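PDB 3MZ2: glycerophosphoryl diester phosphodiesterase from Parabacteroides distasonis, which probably hydrolyses glycerophosphodiesters to glycerol 3-phosphate and an alcohol. Local coordinates for residues A[69-72]-A[73-77]; A[97-100]-A[101-105]; A[47-50]-A[51-54]. One frame throughout, in Å; residues are numbered along the deposited sequence. Where two conformers were deposited one is given.

Interaction 1: residues A[69-72]-A[73-77]; sequences RLTK and DSVIV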
ATOM      1  N   ARG A  69      -1.218   2.092 -11.903  1.00 11.30           N
ATOM      2  CA  ARG A  69      -1.936   0.897 -11.522  1.00 12.57           C
ATOM      3  C   ARG A  69      -2.406   0.144 -12.773  1.00 13.11           C
ATOM      4  O   ARG A  69      -2.353   0.637 -13.894  1.00 14.28           O
ATOM      5  CB  ARG A  69      -3.137   1.195 -10.601  1.00 13.90           C
ATOM      6  CG  ARG A  69      -4.226   1.985 -11.230  1.00 15.38           C
ATOM      7  CD  ARG A  69      -5.542   1.962 -10.429  1.00 15.30           C
ATOM      8  NE  ARG A  69      -5.427   2.389  -9.013  1.00 16.33           N
ATOM      9  CZ  ARG A  69      -5.513   1.569  -7.976  1.00 17.71           C
ATOM     10  NH1 ARG A  69      -5.628   0.261  -8.147  1.00 18.37           N
ATOM     11  NH2 ARG A  69      -5.410   2.073  -6.755  1.00 19.32           N
ATOM     12  N   LEU A  70      -2.872  -1.056 -12.543  1.00 14.39           N
ATOM     13  CA  LEU A  70      -3.088  -2.027 -13.608  1.00 15.01           C
ATOM     14  C   LEU A  70      -4.539  -2.179 -14.070  1.00 15.56           C
ATOM     15  O   LEU A  70      -5.474  -2.214 -13.275  1.00 15.63           O
ATOM     16  CB  LEU A  70      -2.583  -3.398 -13.137  1.00 15.55           C
ATOM     17  CG  LEU A  70      -1.106  -3.589 -12.905  1.00 15.72           C
ATOM     18  CD1 LEU A  70      -0.813  -4.973 -12.261  1.00 17.98           C
ATOM     19  CD2 LEU A  70      -0.350  -3.389 -14.228  1.00 16.87           C
ATOM     20  N   THR A  71      -4.709  -2.335 -15.371  1.00 16.47           N
ATOM     21  CA  THR A  71      -6.004  -2.647 -15.967  1.00 16.70           C
ATOM     22  C   THR A  71      -6.214  -4.145 -15.982  1.00 17.13           C
ATOM     23  O   THR A  71      -5.312  -4.913 -15.590  1.00 16.88           O
ATOM     24  CB  THR A  71      -6.053  -2.170 -17.418  1.00 16.19           C
ATOM     25  OG1 THR A  71      -5.083  -2.894 -18.184  1.00 17.43           O
ATOM     26  CG2 THR A  71      -5.765  -0.662 -17.526  1.00 15.30           C
ATOM     27  N   LYS A  72      -7.364  -4.567 -16.491  1.00 18.34           N
ATOM     28  CA  LYS A  72      -7.662  -6.007 -16.612  0.50 19.94           C
ATOM     29  C   LYS A  72      -6.648  -6.697 -17.511  1.00 20.35           C
ATOM     30  O   LYS A  72      -6.316  -7.864 -17.295  1.00 21.72           O
ATOM     31  CB  LYS A  72      -9.065  -6.240 -17.177  0.50 20.63           C
ATOM     32  CG  LYS A  72      -9.415  -7.729 -17.295  0.50 21.91           C
ATOM     33  CD  LYS A  72     -10.760  -7.985 -17.937  0.50 24.14           C
ATOM     34  CE  LYS A  72     -11.160  -9.474 -17.808  0.50 25.95           C
ATOM     35  NZ  LYS A  72     -12.214  -9.905 -18.793  0.50 28.24           N
ATOM     36  N   ASP A  73      -6.183  -5.978 -18.542  1.00 20.47           N
ATOM     37  CA  ASP A  73      -5.177  -6.529 -19.471  1.00 21.01           C
ATOM     38  C   ASP A  73      -3.716  -6.119 -19.144  1.00 20.31           C
ATOM     39  O   ASP A  73      -2.853  -6.142 -20.029  1.00 19.77           O
ATOM     40  CB  ASP A  73      -5.556  -6.292 -20.959  1.00 22.17           C
ATOM     41  CG  ASP A  73      -5.855  -4.842 -21.304  1.00 23.59           C
ATOM     42  OD1 ASP A  73      -6.091  -4.015 -20.388  1.00 20.53           O
ATOM     43  OD2 ASP A  73      -5.894  -4.564 -22.535  1.00 22.96           O
ATOM     44  N   SER A  74      -3.474  -5.727 -17.879  1.00 18.78           N
ATOM     45  CA  SER A  74      -2.134  -5.539 -17.330  0.70 19.04           C
ATOM     46  C   SER A  74      -1.382  -4.334 -17.971  1.00 17.36           C
ATOM     47  O   SER A  74      -0.141  -4.286 -17.976  1.00 17.54           O
ATOM     48  CB  SER A  74      -1.338  -6.855 -17.419  0.70 19.65           C
ATOM     49  OG  SER A  74      -1.864  -7.813 -16.494  0.70 20.11           O
ATOM     50  N   VAL A  75      -2.161  -3.385 -18.497  1.00 17.09           N
ATOM     51  CA  VAL A  75      -1.665  -2.110 -18.948  1.00 15.37           C
ATOM     52  C   VAL A  75      -1.549  -1.232 -17.701  1.00 15.14           C
ATOM     53  O   VAL A  75      -2.438  -1.238 -16.856  1.00 14.98           O
ATOM     54  CB  VAL A  75      -2.596  -1.502 -19.987  1.00 15.80           C
ATOM     55  CG1 VAL A  75      -2.121  -0.092 -20.420  1.00 15.35           C
ATOM     56  CG2 VAL A  75      -2.686  -2.455 -21.196  1.00 16.94           C
ATOM     57  N   ILE A  76      -0.439  -0.511 -17.586  1.00 13.14           N
ATOM     58  CA  ILE A  76      -0.284   0.458 -16.509  1.00 12.28           C
ATOM     59  C   ILE A  76      -0.891   1.819 -16.903  1.00 12.34           C
ATOM     60  O   ILE A  76      -0.453   2.468 -17.880  1.00 13.06           O
ATOM     61  CB  ILE A  76       1.197   0.660 -16.093  1.00 10.85           C
ATOM     62  CG1 ILE A  76       1.865  -0.663 -15.757  1.00 15.06           C
ATOM     63  CG2 ILE A  76       1.300   1.647 -14.901  1.00 10.85           C
ATOM     64  CD1 ILE A  76       3.353  -0.532 -15.729  1.00 16.87           C
ATOM     65  N   VAL A  77      -1.898   2.235 -16.118  1.00 12.78           N
ATOM     66  CA  VAL A  77      -2.545   3.536 -16.274  1.00 13.03           C
ATOM     67  C   VAL A  77      -2.324   4.389 -15.018  1.00 12.99           C
ATOM     68  O   VAL A  77      -1.856   3.889 -14.020  1.00 13.41           O
ATOM     69  CB  VAL A  77      -4.060   3.374 -16.573  1.00 13.07           C
ATOM     70  CG1 VAL A  77      -4.297   2.633 -17.869  1.00 14.19           C
ATOM     71  CG2 VAL A  77      -4.795   2.648 -15.426  1.00 14.33           C
TER
HETATM   72  O   HOH W   1      -3.797  -9.247 -17.885  1.00 24.88           O

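Interaction 2: residues A[97-100]-A[101-105]; sequences YTWE and ELQNF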
ATOM      1  N   TYR A  97     -11.536  -3.558 -15.980  1.00 21.57           N
ATOM      2  CA  TYR A  97     -11.700  -3.089 -17.352  1.00 20.62           C
ATOM      3  C   TYR A  97     -10.387  -3.181 -18.113  1.00 19.71           C
ATOM      4  O   TYR A  97      -9.329  -2.944 -17.562  1.00 17.92           O
ATOM      5  CB  TYR A  97     -12.145  -1.620 -17.348  1.00 20.96           C
ATOM      6  CG  TYR A  97     -13.483  -1.403 -16.694  1.00 20.02           C
ATOM      7  CD1 TYR A  97     -14.652  -1.587 -17.399  1.00 22.15           C
ATOM      8  CD2 TYR A  97     -13.569  -0.939 -15.379  1.00 23.34           C
ATOM      9  CE1 TYR A  97     -15.892  -1.379 -16.805  1.00 23.34           C
ATOM     10  CE2 TYR A  97     -14.809  -0.737 -14.775  1.00 26.02           C
ATOM     11  CZ  TYR A  97     -15.960  -0.947 -15.503  1.00 24.56           C
ATOM     12  OH  TYR A  97     -17.208  -0.738 -14.947  1.00 29.12           O
ATOM     13  N   THR A  98     -10.460  -3.543 -19.386  1.00 19.40           N
ATOM     14  CA  THR A  98      -9.311  -3.409 -20.249  1.00 19.77           C
ATOM     15  C   THR A  98      -9.028  -1.948 -20.456  1.00 19.95           C
ATOM     16  O   THR A  98      -9.932  -1.106 -20.237  1.00 20.40           O
ATOM     17  CB  THR A  98      -9.541  -4.036 -21.633  1.00 20.57           C
ATOM     18  OG1 THR A  98     -10.613  -3.358 -22.287  1.00 21.65           O
ATOM     19  CG2 THR A  98      -9.886  -5.516 -21.508  1.00 21.43           C
ATOM     20  N   TRP A  99      -7.819  -1.658 -20.941  1.00 20.09           N
ATOM     21  CA  TRP A  99      -7.420  -0.305 -21.312  1.00 21.48           C
ATOM     22  C   TRP A  99      -8.435   0.272 -22.306  1.00 21.92           C
ATOM     23  O   TRP A  99      -8.895   1.387 -22.133  1.00 21.36           O
ATOM     24  CB  TRP A  99      -5.979  -0.243 -21.888  1.00 22.22           C
ATOM     25  CG  TRP A  99      -5.713   1.116 -22.553  1.00 24.45           C
ATOM     26  CD1 TRP A  99      -5.323   2.281 -21.934  1.00 24.84           C
ATOM     27  CD2 TRP A  99      -5.874   1.445 -23.936  1.00 29.11           C
ATOM     28  NE1 TRP A  99      -5.204   3.299 -22.861  1.00 26.75           N
ATOM     29  CE2 TRP A  99      -5.553   2.814 -24.089  1.00 27.19           C
ATOM     30  CE3 TRP A  99      -6.295   0.726 -25.059  1.00 30.08           C
ATOM     31  CZ2 TRP A  99      -5.612   3.466 -25.336  1.00 31.21           C
ATOM     32  CZ3 TRP A  99      -6.345   1.375 -26.297  1.00 32.14           C
ATOM     33  CH2 TRP A  99      -6.003   2.730 -26.417  1.00 31.64           C
ATOM     34  N   GLU A 100      -8.783  -0.490 -23.336  1.00 23.12           N
ATOM     35  CA  GLU A 100      -9.725  -0.010 -24.332  1.00 24.71           C
ATOM     36  C   GLU A 100     -11.083   0.340 -23.723  1.00 24.36           C
ATOM     37  O   GLU A 100     -11.657   1.384 -24.053  1.00 24.90           O
ATOM     38  CB  GLU A 100      -9.865  -1.014 -25.449  1.00 26.93           C
ATOM     39  CG  GLU A 100     -10.645  -0.481 -26.617  1.00 31.86           C
ATOM     40  CD  GLU A 100     -10.746  -1.465 -27.742  1.00 37.98           C
ATOM     41  OE1 GLU A 100     -10.125  -2.550 -27.651  1.00 42.32           O
ATOM     42  OE2 GLU A 100     -11.449  -1.152 -28.727  1.00 42.86           O
ATOM     43  N   GLU A 101     -11.589  -0.509 -22.820  1.00 23.16           N
ATOM     44  CA  GLU A 101     -12.847  -0.215 -22.119  1.00 22.76           C
ATOM     45  C   GLU A 101     -12.753   1.038 -21.258  1.00 22.05           C
ATOM     46  O   GLU A 101     -13.662   1.884 -21.266  1.00 21.87           O
ATOM     47  CB  GLU A 101     -13.269  -1.413 -21.262  1.00 23.31           C
ATOM     48  CG  GLU A 101     -13.683  -2.635 -22.090  1.00 24.40           C
ATOM     49  CD  GLU A 101     -13.768  -3.912 -21.286  1.00 26.63           C
ATOM     50  OE1 GLU A 101     -13.144  -4.027 -20.213  1.00 25.84           O
ATOM     51  OE2 GLU A 101     -14.432  -4.840 -21.762  1.00 28.41           O
ATOM     52  N   LEU A 102     -11.624   1.179 -20.565  1.00 21.93           N
ATOM     53  CA  LEU A 102     -11.361   2.357 -19.714  1.00 22.03           C
ATOM     54  C   LEU A 102     -11.414   3.665 -20.498  1.00 21.87           C
ATOM     55  O   LEU A 102     -11.769   4.707 -19.974  1.00 20.76           O
ATOM     56  CB  LEU A 102     -10.015   2.218 -19.011  1.00 21.37           C
ATOM     57  CG  LEU A 102      -9.968   1.338 -17.765  1.00 25.12           C
ATOM     58  CD1 LEU A 102      -8.534   1.318 -17.230  1.00 27.32           C
ATOM     59  CD2 LEU A 102     -10.967   1.791 -16.663  1.00 23.02           C
ATOM     60  N   GLN A 103     -11.060   3.601 -21.779  1.00 22.96           N
ATOM     61  CA  GLN A 103     -11.072   4.782 -22.633  1.00 23.83           C
ATOM     62  C   GLN A 103     -12.460   5.336 -22.863  1.00 24.97           C
ATOM     63  O   GLN A 103     -12.612   6.497 -23.249  1.00 26.94           O
ATOM     64  CB  GLN A 103     -10.362   4.490 -23.957  1.00 24.24           C
ATOM     65  CG  GLN A 103      -8.879   4.277 -23.764  1.00 24.79           C
ATOM     66  CD  GLN A 103      -8.239   5.392 -22.945  1.00 28.08           C
ATOM     67  OE1 GLN A 103      -8.211   6.565 -23.375  1.00 28.71           O
ATOM     68  NE2 GLN A 103      -7.758   5.049 -21.728  1.00 29.11           N
ATOM     69  N   ASN A 104     -13.481   4.529 -22.613  1.00 25.78           N
ATOM     70  CA  ASN A 104     -14.848   5.009 -22.671  1.00 27.13           C
ATOM     71  C   ASN A 104     -15.239   5.925 -21.525  1.00 26.31           C
ATOM     72  O   ASN A 104     -16.242   6.626 -21.626  1.00 28.07           O
ATOM     73  CB  ASN A 104     -15.837   3.834 -22.728  1.00 28.81           C
ATOM     74  CG  ASN A 104     -15.679   3.004 -23.990  1.00 32.30           C
ATOM     75  OD1 ASN A 104     -15.418   3.539 -25.069  1.00 37.60           O
ATOM     76  ND2 ASN A 104     -15.827   1.694 -23.860  1.00 37.44           N
ATOM     77  N   PHE A 105     -14.525   5.867 -20.408  1.00 24.40           N
ATOM     78  CA  PHE A 105     -14.831   6.744 -19.275  1.00 23.04           C
ATOM     79  C   PHE A 105     -14.136   8.082 -19.389  1.00 22.35           C
ATOM     80  O   PHE A 105     -13.198   8.240 -20.160  1.00 21.62           O
ATOM     81  CB  PHE A 105     -14.445   6.094 -17.953  1.00 22.64           C
ATOM     82  CG  PHE A 105     -15.163   4.807 -17.688  1.00 22.78           C
ATOM     83  CD1 PHE A 105     -16.548   4.756 -17.675  1.00 27.53           C
ATOM     84  CD2 PHE A 105     -14.450   3.649 -17.445  1.00 24.04           C
ATOM     85  CE1 PHE A 105     -17.212   3.559 -17.433  1.00 28.83           C
ATOM     86  CE2 PHE A 105     -15.107   2.452 -17.190  1.00 25.28           C
ATOM     87  CZ  PHE A 105     -16.478   2.412 -17.190  1.00 27.98           C
TER

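Interaction 3: residues A[47-50]-A[51-54]; sequences ENSM and ETFE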
ATOM      1  N   GLU A  47      -7.014  15.054 -11.417  1.00 15.41           N
ATOM      2  CA  GLU A  47      -5.846  14.256 -10.975  1.00 15.42           C
ATOM      3  C   GLU A  47      -5.405  13.312 -12.051  1.00 14.74           C
ATOM      4  O   GLU A  47      -6.260  12.816 -12.798  1.00 14.97           O
ATOM      5  CB  GLU A  47      -6.275  13.315  -9.847  1.00 16.45           C
ATOM      6  CG  GLU A  47      -6.474  13.946  -8.581  1.00 19.93           C
ATOM      7  CD  GLU A  47      -6.988  12.993  -7.516  1.00 20.06           C
ATOM      8  OE1 GLU A  47      -6.892  11.720  -7.615  1.00 16.86           O
ATOM      9  OE2 GLU A  47      -7.445  13.568  -6.517  1.00 22.75           O
ATOM     10  N   ASN A  48      -4.099  13.038 -12.094  1.00 12.80           N
ATOM     11  CA  ASN A  48      -3.549  11.976 -12.958  1.00 12.31           C
ATOM     12  C   ASN A  48      -4.053  12.092 -14.402  1.00 12.51           C
ATOM     13  O   ASN A  48      -4.494  11.113 -15.017  1.00 13.16           O
ATOM     14  CB  ASN A  48      -3.852  10.590 -12.357  1.00 11.85           C
ATOM     15  CG  ASN A  48      -2.946  10.240 -11.197  1.00 11.44           C
ATOM     16  OD1 ASN A  48      -1.725  10.156 -11.350  1.00 14.93           O
ATOM     17  ND2 ASN A  48      -3.538   9.989 -10.021  1.00 11.60           N
ATOM     18  N   SER A  49      -3.951  13.299 -14.935  1.00 14.23           N
ATOM     19  CA  SER A  49      -4.338  13.549 -16.313  0.60 14.33           C
ATOM     20  C   SER A  49      -3.252  14.309 -17.024  1.00 15.02           C
ATOM     21  O   SER A  49      -2.568  15.140 -16.431  1.00 15.54           O
ATOM     22  CB  SER A  49      -5.660  14.323 -16.401  0.60 16.12           C
ATOM     23  OG  SER A  49      -5.504  15.714 -16.103  0.60 13.36           O
HETATM   24  N   MSE A  50      -3.075  13.997 -18.299  1.00 15.12           N
HETATM   25  CA  MSE A  50      -2.040  14.672 -19.100  1.00 15.10           C
HETATM   26  C   MSE A  50      -2.334  16.154 -19.145  1.00 15.57           C
HETATM   27  O   MSE A  50      -1.430  16.994 -19.116  1.00 14.70           O
HETATM   28  CB  MSE A  50      -2.065  14.159 -20.521  1.00 16.88           C
HETATM   29  CG  MSE A  50      -1.881  12.696 -20.681  1.00 17.48           C
HETATM   30 SE   MSE A  50      -0.075  12.212 -20.078  0.75 21.91          SE
HETATM   31  CE  MSE A  50       0.897  13.264 -21.417  1.00 23.38           C
ATOM     32  N   GLU A  51      -3.613  16.471 -19.243  1.00 15.98           N
ATOM     33  CA  GLU A  51      -4.047  17.866 -19.372  1.00 16.58           C
ATOM     34  C   GLU A  51      -3.653  18.668 -18.133  1.00 16.25           C
ATOM     35  O   GLU A  51      -3.231  19.826 -18.222  1.00 16.40           O
ATOM     36  CB  GLU A  51      -5.565  17.908 -19.611  1.00 17.84           C
ATOM     37  CG  GLU A  51      -5.973  17.382 -20.984  1.00 19.16           C
ATOM     38  CD  GLU A  51      -6.155  15.853 -21.072  1.00 18.68           C
ATOM     39  OE1 GLU A  51      -5.965  15.139 -20.063  1.00 16.66           O
ATOM     40  OE2 GLU A  51      -6.490  15.366 -22.178  1.00 20.20           O
ATOM     41  N   THR A  52      -3.806  18.083 -16.968  1.00 15.44           N
ATOM     42  CA  THR A  52      -3.438  18.778 -15.748  0.50 14.92           C
ATOM     43  C   THR A  52      -1.940  19.000 -15.612  1.00 13.90           C
ATOM     44  O   THR A  52      -1.512  20.065 -15.158  1.00 14.55           O
ATOM     45  CB  THR A  52      -3.966  18.046 -14.556  0.50 14.76           C
ATOM     46  OG1 THR A  52      -5.341  17.764 -14.818  0.50 17.63           O
ATOM     47  CG2 THR A  52      -3.843  18.895 -13.307  0.50 14.08           C
ATOM     48  N   PHE A  53      -1.148  18.024 -16.042  1.00 13.64           N
ATOM     49  CA  PHE A  53       0.296  18.201 -16.038  1.00 13.84           C
ATOM     50  C   PHE A  53       0.668  19.403 -16.900  1.00 14.31           C
ATOM     51  O   PHE A  53       1.470  20.265 -16.491  1.00 14.31           O
ATOM     52  CB  PHE A  53       1.073  16.969 -16.567  1.00 13.74           C
ATOM     53  CG  PHE A  53       0.679  15.636 -15.978  1.00 13.78           C
ATOM     54  CD1 PHE A  53       0.214  15.508 -14.679  1.00 15.58           C
ATOM     55  CD2 PHE A  53       0.883  14.472 -16.742  1.00 13.48           C
ATOM     56  CE1 PHE A  53      -0.072  14.268 -14.171  1.00 14.34           C
ATOM     57  CE2 PHE A  53       0.526  13.231 -16.254  1.00 14.49           C
ATOM     58  CZ  PHE A  53       0.050  13.112 -14.978  1.00 13.65           C
ATOM     59  N   GLU A  54       0.130  19.427 -18.122  1.00 15.11           N
ATOM     60  CA  GLU A  54       0.424  20.505 -19.081  1.00 17.25           C
ATOM     61  C   GLU A  54      -0.007  21.892 -18.560  1.00 18.42           C
ATOM     62  O   GLU A  54       0.745  22.898 -18.674  1.00 18.06           O
ATOM     63  CB  GLU A  54      -0.276  20.199 -20.414  1.00 18.93           C
ATOM     64  CG  GLU A  54       0.228  18.948 -21.087  1.00 24.39           C
ATOM     65  CD  GLU A  54      -0.728  18.338 -22.129  1.00 31.96           C
ATOM     66  OE1 GLU A  54      -1.726  19.004 -22.529  1.00 37.15           O
ATOM     67  OE2 GLU A  54      -0.460  17.171 -22.537  1.00 37.51           O
TER
HETATM   68  O   HOH W   2      -5.264  12.539 -19.624  1.00 18.69           O

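Interaction 1: residues A[69-72]-A[73-77]
T71 is held to D73, S74 and V75 by four hydrogen bonds where the chain reverses. Its hydroxyl donates to D73 OD1 (OG1 to OD1 2.7 Å), meeting that oxygen on its anti side and well out of the carboxylate plane, and accepts the backbone N of V75, with V75 N 3.0 Å from T71 OG1. With OG1 set between backbone N and carbonyl carbon (chi1 64°), the hydroxyl can reach both partners, while the methyl CG2 turns back along the hairpin to lie 3.6 Å from V77 CG1. Threonine suits a place that needs a polar and an apolar branch together. Its backbone is also used: T71 N donates in the carbonyl plane of V75 O, and T71 O takes S74 N from above its own carbonyl plane, at 3.0 Å. D73 OD1 has a second donor, W99 N.

These bonds define a beta hairpin closed by a type I turn from T71 to S74 and a G1-type bulge. S74 lies in the left-handed region (phi 68°), and V75 N pairs with the threonine hydroxyl rather than with T71 O. Further in, R69 and V77 form a hydrogen-bonded antiparallel pair, with R69 N to V77 O and V77 N to R69 O both 2.8 Å. The next pair, L70 with I76, is non-hydrogen-bonded; their aliphatic branches meet at L70 CD2 and I76 CG1, 3.8 Å apart, on the face that packs against helix 144-153.

On the other face the polar end of the buried R69 is bound beyond the hairpin: NE donates to F79 O, and NH2 to H80 O and, in a salt bridge, to D82. At the exposed turn a water donates to K72 O at 2.9 Å and hydrogen-bonds S74 OG in one of that serine's two conformers.

Interaction 2: residues A[97-100]-A[101-105]
Y97 and F105 make a T-shaped (edge-to-face) pair: the edge of F105 stands on the face of Y97, with CE2 over the ring centre, and the planes are 84° apart. Their centroids are 5.1 Å apart, and L102 packs beside them, its CD2 3.7 Å from Y97 CB. The flat tyrosine gives the phenylalanine a floor, while its hydroxyl is tied to T91 O. Across the helix from this cluster, Q103 lays its CG over one face of the W99 six-membered ring, 3.9 Å from the centroid, a CH-pi contact. The bend in Q103 at chi2 (-50°) brings its amide nearly parallel to the indole, and NE2 finds its acceptor at I119 O.

The solvent side is much looser. E100 reaches outward, touching E101 only near its base, and N104 comes only distantly near E100 O through its amide; both are exposed and suitably polar.

The start of the helix is held by a reciprocal pair of bonds. T98 OG1 accepts E101 N at 3.1 Å, and the carboxylate of E101 returns to take T98 N, with OE1 2.8 Å from that nitrogen. Such an exchange, with threonine as N-cap, is a capping box, and it begins the short helix 99-102.

Interaction 3: residues A[47-50]-A[51-54]
The carbonyl oxygen of S49 sits directly over the face of the F53 ring, 3.2 Å above its plane and over its centre. The same oxygen accepts F53 N at 3.2 Å, so one acceptor serves the first turn of the helix and also rests on the ring. The position of CG beside the backbone N (chi1 -49°) folds the ring back under the residue four places earlier. M50, a selenomethionine in this crystal, adds a Met-aromatic contact: its bent chain carries SE obliquely to the ring, 4.0 Å from F53 CE2. Beyond these segments the ring meets F64, I66 and L78, a setting suited to a large flat apolar group. With an alanine in place of F53, the carbonyl of S49 and the selenium of M50 would probably lose the ring they lie against, opening a gap toward the barrel strands.

In the conformer given, S49 OG accepts T52 N at 3.0 Å. P46 O is a partner of both S49 OG and T52 OG1, though whether it holds both at once is uncertain. E51 bends at chi2 (85°) so that OE1 receives a water, 2.7 Å away, that also takes M50 N. Serine, small and hydroxyl-bearing, is thus the N-cap of helix 50-59, the helix of the beta-alpha-beta crossover joining the parallel strands 33-36 and 63-70 of the TIM barrel.

Following the chain from the N terminus, interaction 3 comes first, starting helix 50-59 after the loop that leaves strand 33-36. That helix leads into strand 63-70, whose end turns back in interaction 1 to form the hairpin with strand 76-78. Interaction 2 follows, beginning the short helix 99-102, before the chain returns to the barrel through helix 122-129 and strand 135-137. The three are in series; none nests or crosses. Interactions 1 and 2 touch, with K72 N near Y97 O and D73 near the helix start, so hairpin and short helix form one excursion from the barrel. Interaction 3 touches neither, its centre about 18 Å from each, yet N48 and F53 pack on strands 63-70 and 76-78.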